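Long-range contact in sporulation-control protein spo0M (Bacillus subtilis, PDB 5CL2), which controls the expression of spo0A and is required for cells to pass the morphological stage 0 of sporulation: residues Val12-Pro23 / Ser121-Pro132. Residues are numbered along the deposited sequence; the frame is centred on the assembly and turned at random.
Sequences VDTILEKDAYFP and SDHDRIFVEAHP. With NA (sodium ion), chain C.
Leu16 touches CG2 of Ile126 with CD1, 3.5 Å away, the two side chains crossing at about a right angle, while the same methyl brushes CB of Asp124. Toward the N-terminal ends of both strands, Asp122 reaches over with CG anti to its backbone N (chi1 -167°) and puts OD2 on two partners. This oxygen accepts a nearly straight hydrogen bond from Thr14 N (2.8 Å) through its anti lone pair, and it binds the sodium ion. Asp124 holds the ion with both carboxylate oxygens, OD2 at 2.3 Å, and Thr14 O and a water molecule are further ligands; the cation probably offsets the negative charge gathered here. Strands 12-16 and 121-128 belong to the two facing sheets of a beta-sandwich, consistent with the arrestin-like family, so the ion ties one sheet to the other. Past the turn at Glu17-Asp19 the chain changes sheets, and 20-21 pairs in parallel with 121-128: Phe127 N donates a hydrogen bond to Asp19 O (2.8 Å), Tyr21 N to Phe127 O, and Glu129 N to Tyr21 O. Asp19 OD2 meets the edge of the Phe127 ring in its plane, 3.6 Å from CE2. On the other face of this sheet, Pro23 CD packs on Val128 CG1 at 3.7 Å.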
loop_
_atom_site.group_PDB
_atom_site.type_symbol
_atom_site.label_atom_id
_atom_site.label_comp_id
_atom_site.label_asym_id
_atom_site.label_seq_id
_atom_site.Cartn_x
_atom_site.Cartn_y
_atom_site.Cartn_z
ATOM N N VAL A 12 -17.461 -18.803 -21.381
ATOM C CA VAL A 12 -17.208 -18.723 -19.958
ATOM C C VAL A 12 -18.289 -17.885 -19.283
ATOM O O VAL A 12 -18.734 -16.895 -19.825
ATOM C CB VAL A 12 -15.785 -18.164 -19.658
ATOM C CG1 VAL A 12 -15.615 -16.754 -20.191
ATOM C CG2 VAL A 12 -15.499 -18.264 -18.186
ATOM N N ASP A 13 -18.756 -18.335 -18.128
ATOM C CA ASP A 13 -19.793 -17.648 -17.384
ATOM C C ASP A 13 -19.471 -17.713 -15.887
ATOM O O ASP A 13 -19.468 -18.792 -15.323
ATOM C CB ASP A 13 -21.152 -18.304 -17.689
ATOM C CG ASP A 13 -22.332 -17.540 -17.113
ATOM O OD1 ASP A 13 -22.191 -16.335 -16.806
ATOM O OD2 ASP A 13 -23.417 -18.150 -16.988
ATOM N N THR A 14 -19.249 -16.573 -15.233
ATOM C CA THR A 14 -18.935 -16.573 -13.802
ATOM C C THR A 14 -20.187 -16.206 -13.024
ATOM O O THR A 14 -20.901 -15.281 -13.394
ATOM C CB THR A 14 -17.796 -15.592 -13.449
ATOM O OG1 THR A 14 -16.576 -16.017 -14.057
ATOM C CG2 THR A 14 -17.585 -15.525 -11.944
ATOM N N ILE A 15 -20.461 -16.925 -11.945
ATOM C CA ILE A 15 -21.652 -16.659 -11.150
ATOM C C ILE A 15 -21.250 -16.571 -9.684
ATOM O O ILE A 15 -20.736 -17.535 -9.110
ATOM C CB ILE A 15 -22.744 -17.773 -11.368
ATOM C CG1 ILE A 15 -23.043 -17.955 -12.857
ATOM C CG2 ILE A 15 -24.027 -17.471 -10.589
ATOM C CD1 ILE A 15 -23.856 -19.212 -13.180
ATOM N N LEU A 16 -21.411 -15.385 -9.107
ATOM C CA LEU A 16 -21.171 -15.154 -7.692
ATOM C C LEU A 16 -22.387 -15.560 -6.885
ATOM O O LEU A 16 -23.489 -15.543 -7.411
ATOM C CB LEU A 16 -20.841 -13.684 -7.444
ATOM C CG LEU A 16 -19.873 -13.098 -8.470
ATOM C CD1 LEU A 16 -19.876 -11.583 -8.360
ATOM C CD2 LEU A 16 -18.463 -13.680 -8.325
ATOM N N GLU A 17 -22.221 -15.893 -5.610
ATOM C CA GLU A 17 -23.394 -16.268 -4.832
ATOM C C GLU A 17 -24.191 -15.035 -4.425
ATOM O O GLU A 17 -25.421 -15.103 -4.353
ATOM C CB GLU A 17 -23.004 -17.054 -3.576
ATOM C CG GLU A 17 -22.407 -18.419 -3.812
ATOM C CD GLU A 17 -21.958 -19.068 -2.505
ATOM O OE1 GLU A 17 -22.211 -18.471 -1.426
ATOM O OE2 GLU A 17 -21.403 -20.196 -2.551
ATOM N N LYS A 18 -23.506 -13.904 -4.223
ATOM C CA LYS A 18 -24.162 -12.617 -3.955
ATOM C C LYS A 18 -23.677 -11.546 -4.928
ATOM O O LYS A 18 -22.605 -11.672 -5.521
ATOM C CB LYS A 18 -23.883 -12.131 -2.531
ATOM C CG LYS A 18 -23.877 -13.187 -1.449
ATOM C CD LYS A 18 -24.018 -12.530 -0.088
ATOM C CE LYS A 18 -22.661 -12.465 0.613
ATOM N NZ LYS A 18 -22.727 -12.432 2.104
ATOM N N ASP A 19 -24.485 -10.511 -5.121
ATOM C CA ASP A 19 -24.066 -9.326 -5.863
ATOM C C ASP A 19 -23.513 -8.211 -4.927
ATOM O O ASP A 19 -22.934 -7.223 -5.399
ATOM C CB ASP A 19 -25.212 -8.844 -6.780
ATOM C CG ASP A 19 -26.314 -8.119 -6.039
ATOM O OD1 ASP A 19 -26.597 -8.464 -4.872
ATOM O OD2 ASP A 19 -26.934 -7.234 -6.662
ATOM N N ALA A 20 -23.708 -8.350 -3.611
ATOM C CA ALA A 20 -23.320 -7.279 -2.673
ATOM C C ALA A 20 -22.450 -7.774 -1.518
ATOM O O ALA A 20 -22.766 -8.751 -0.841
ATOM C CB ALA A 20 -24.559 -6.584 -2.111
ATOM N N TYR A 21 -21.368 -7.043 -1.273
ATOM C CA TYR A 21 -20.416 -7.379 -0.223
ATOM C C TYR A 21 -19.893 -6.109 0.450
ATOM O O TYR A 21 -19.945 -5.024 -0.130
ATOM C CB TYR A 21 -19.238 -8.164 -0.804
ATOM C CG TYR A 21 -19.588 -9.501 -1.406
ATOM C CD1 TYR A 21 -19.950 -9.614 -2.747
ATOM C CD2 TYR A 21 -19.519 -10.663 -0.647
ATOM C CE1 TYR A 21 -20.255 -10.860 -3.315
ATOM C CE2 TYR A 21 -19.818 -11.912 -1.204
ATOM C CZ TYR A 21 -20.185 -12.000 -2.532
ATOM O OH TYR A 21 -20.482 -13.237 -3.066
ATOM N N PHE A 22 -19.359 -6.220 1.655
ATOM C CA PHE A 22 -18.574 -5.092 2.133
ATOM C C PHE A 22 -17.150 -5.583 2.375
ATOM O O PHE A 22 -16.924 -6.798 2.415
ATOM C CB PHE A 22 -19.219 -4.428 3.366
ATOM C CG PHE A 22 -19.476 -5.349 4.514
ATOM C CD1 PHE A 22 -18.472 -5.618 5.433
ATOM C CD2 PHE A 22 -20.736 -5.897 4.713
ATOM C CE1 PHE A 22 -18.703 -6.455 6.521
ATOM C CE2 PHE A 22 -20.979 -6.731 5.790
ATOM C CZ PHE A 22 -19.957 -7.014 6.700
ATOM N N PRO A 23 -16.174 -4.650 2.431
ATOM C CA PRO A 23 -14.765 -5.037 2.579
ATOM C C PRO A 23 -14.503 -6.004 3.723
ATOM O O PRO A 23 -15.057 -5.852 4.818
ATOM C CB PRO A 23 -14.063 -3.696 2.823
ATOM C CG PRO A 23 -14.878 -2.734 2.054
ATOM C CD PRO A 23 -16.309 -3.202 2.193
ATOM N N SER A 121 -13.815 -13.771 -21.933
ATOM C CA SER A 121 -13.908 -12.994 -20.720
ATOM C C SER A 121 -15.311 -12.968 -20.167
ATOM O O SER A 121 -16.258 -13.275 -20.863
ATOM C CB SER A 121 -13.397 -11.567 -20.992
ATOM O OG SER A 121 -14.119 -10.977 -22.061
ATOM N N ASP A 122 -15.429 -12.606 -18.897
ATOM C CA ASP A 122 -16.732 -12.290 -18.324
ATOM C C ASP A 122 -16.612 -11.078 -17.387
ATOM O O ASP A 122 -15.544 -10.811 -16.879
ATOM C CB ASP A 122 -17.309 -13.476 -17.576
ATOM C CG ASP A 122 -18.772 -13.289 -17.250
ATOM O OD1 ASP A 122 -19.392 -12.376 -17.839
ATOM O OD2 ASP A 122 -19.313 -14.068 -16.434
ATOM N N HIS A 123 -17.724 -10.386 -17.153
ATOM C CA HIS A 123 -17.779 -9.190 -16.312
ATOM C C HIS A 123 -18.984 -9.257 -15.369
ATOM O O HIS A 123 -20.134 -9.342 -15.822
ATOM C CB HIS A 123 -17.855 -7.947 -17.219
ATOM C CG HIS A 123 -18.064 -6.650 -16.489
ATOM N ND1 HIS A 123 -17.040 -5.770 -16.221
ATOM C CD2 HIS A 123 -19.196 -6.074 -16.008
ATOM C CE1 HIS A 123 -17.526 -4.706 -15.598
ATOM N NE2 HIS A 123 -18.825 -4.870 -15.451
ATOM N N ASP A 124 -18.728 -9.209 -14.067
ATOM C CA ASP A 124 -19.805 -9.207 -13.083
ATOM C C ASP A 124 -19.609 -8.014 -12.140
ATOM O O ASP A 124 -18.704 -7.978 -11.323
ATOM C CB ASP A 124 -19.803 -10.505 -12.269
ATOM C CG ASP A 124 -20.160 -11.738 -13.111
ATOM O OD1 ASP A 124 -19.216 -12.322 -13.700
ATOM O OD2 ASP A 124 -21.364 -12.105 -13.197
ATOM N N ARG A 125 -20.478 -7.039 -12.225
ATOM C CA ARG A 125 -20.442 -5.959 -11.275
ATOM C C ARG A 125 -20.757 -6.443 -9.872
ATOM O O ARG A 125 -21.585 -7.330 -9.691
ATOM C CB ARG A 125 -21.397 -4.889 -11.717
ATOM C CG ARG A 125 -21.129 -4.448 -13.135
ATOM C CD ARG A 125 -22.488 -4.149 -13.690
ATOM N NE ARG A 125 -23.120 -3.236 -12.736
ATOM C CZ ARG A 125 -24.073 -2.365 -13.044
ATOM N NH1 ARG A 125 -24.571 -2.358 -14.269
ATOM N NH2 ARG A 125 -24.588 -1.559 -12.116
ATOM N N ILE A 126 -20.095 -5.859 -8.878
ATOM C CA ILE A 126 -20.540 -6.042 -7.506
ATOM C C ILE A 126 -20.782 -4.714 -6.803
ATOM O O ILE A 126 -20.161 -3.687 -7.108
ATOM C CB ILE A 126 -19.546 -6.884 -6.691
ATOM C CG1 ILE A 126 -18.186 -6.215 -6.603
ATOM C CG2 ILE A 126 -19.362 -8.230 -7.330
ATOM C CD1 ILE A 126 -17.323 -6.792 -5.489
ATOM N N PHE A 127 -21.767 -4.710 -5.920
ATOM C CA PHE A 127 -22.012 -3.520 -5.142
ATOM C C PHE A 127 -21.220 -3.715 -3.862
ATOM O O PHE A 127 -21.346 -4.752 -3.201
ATOM C CB PHE A 127 -23.508 -3.314 -4.887
ATOM C CG PHE A 127 -24.318 -3.155 -6.156
ATOM C CD1 PHE A 127 -24.357 -1.942 -6.828
ATOM C CD2 PHE A 127 -25.041 -4.221 -6.674
ATOM C CE1 PHE A 127 -25.088 -1.800 -7.993
ATOM C CE2 PHE A 127 -25.781 -4.084 -7.840
ATOM C CZ PHE A 127 -25.808 -2.871 -8.497
ATOM N N VAL A 128 -20.379 -2.733 -3.535
ATOM C CA VAL A 128 -19.575 -2.785 -2.317
ATOM C C VAL A 128 -20.123 -1.814 -1.293
ATOM O O VAL A 128 -20.044 -0.600 -1.472
ATOM C CB VAL A 128 -18.116 -2.447 -2.587
ATOM C CG1 VAL A 128 -17.342 -2.434 -1.283
ATOM C CG2 VAL A 128 -17.524 -3.437 -3.590
ATOM N N GLU A 129 -20.686 -2.352 -0.218
ATOM C CA GLU A 129 -21.327 -1.521 0.791
ATOM C C GLU A 129 -20.361 -0.887 1.768
ATOM O O GLU A 129 -19.274 -1.407 1.992
ATOM C CB GLU A 129 -22.351 -2.333 1.571
ATOM C CG GLU A 129 -23.525 -2.794 0.744
ATOM C CD GLU A 129 -24.504 -3.569 1.580
ATOM O OE1 GLU A 129 -24.100 -4.608 2.154
ATOM O OE2 GLU A 129 -25.670 -3.134 1.670
ATOM N N ALA A 130 -20.764 0.241 2.346
ATOM C CA ALA A 130 -19.979 0.826 3.417
ATOM C C ALA A 130 -19.889 -0.128 4.595
ATOM O O ALA A 130 -20.890 -0.629 5.092
ATOM C CB ALA A 130 -20.571 2.160 3.862
ATOM N N HIS A 131 -18.668 -0.370 5.031
ATOM C CA HIS A 131 -18.419 -1.116 6.241
ATOM C C HIS A 131 -19.053 -0.329 7.388
ATOM O O HIS A 131 -19.029 0.904 7.382
ATOM C CB HIS A 131 -16.905 -1.295 6.405
ATOM C CG HIS A 131 -16.484 -2.009 7.647
ATOM N ND1 HIS A 131 -16.512 -1.413 8.892
ATOM C CD2 HIS A 131 -15.952 -3.238 7.835
ATOM C CE1 HIS A 131 -16.051 -2.258 9.794
ATOM N NE2 HIS A 131 -15.704 -3.376 9.177
ATOM N N PRO A 132 -19.631 -1.034 8.366
ATOM C CA PRO A 132 -20.346 -0.425 9.498
ATOM C C PRO A 132 -19.618 0.731 10.203
ATOM O O PRO A 132 -20.288 1.700 10.536
ATOM C CB PRO A 132 -20.523 -1.601 10.455
ATOM C CG PRO A 132 -20.671 -2.789 9.529
ATOM C CD PRO A 132 -19.762 -2.505 8.352
HETATM NA NA NA C . -21.087 -13.352 -15.064
HETATM O O HOH W 1 -21.604 -11.857 -16.273
#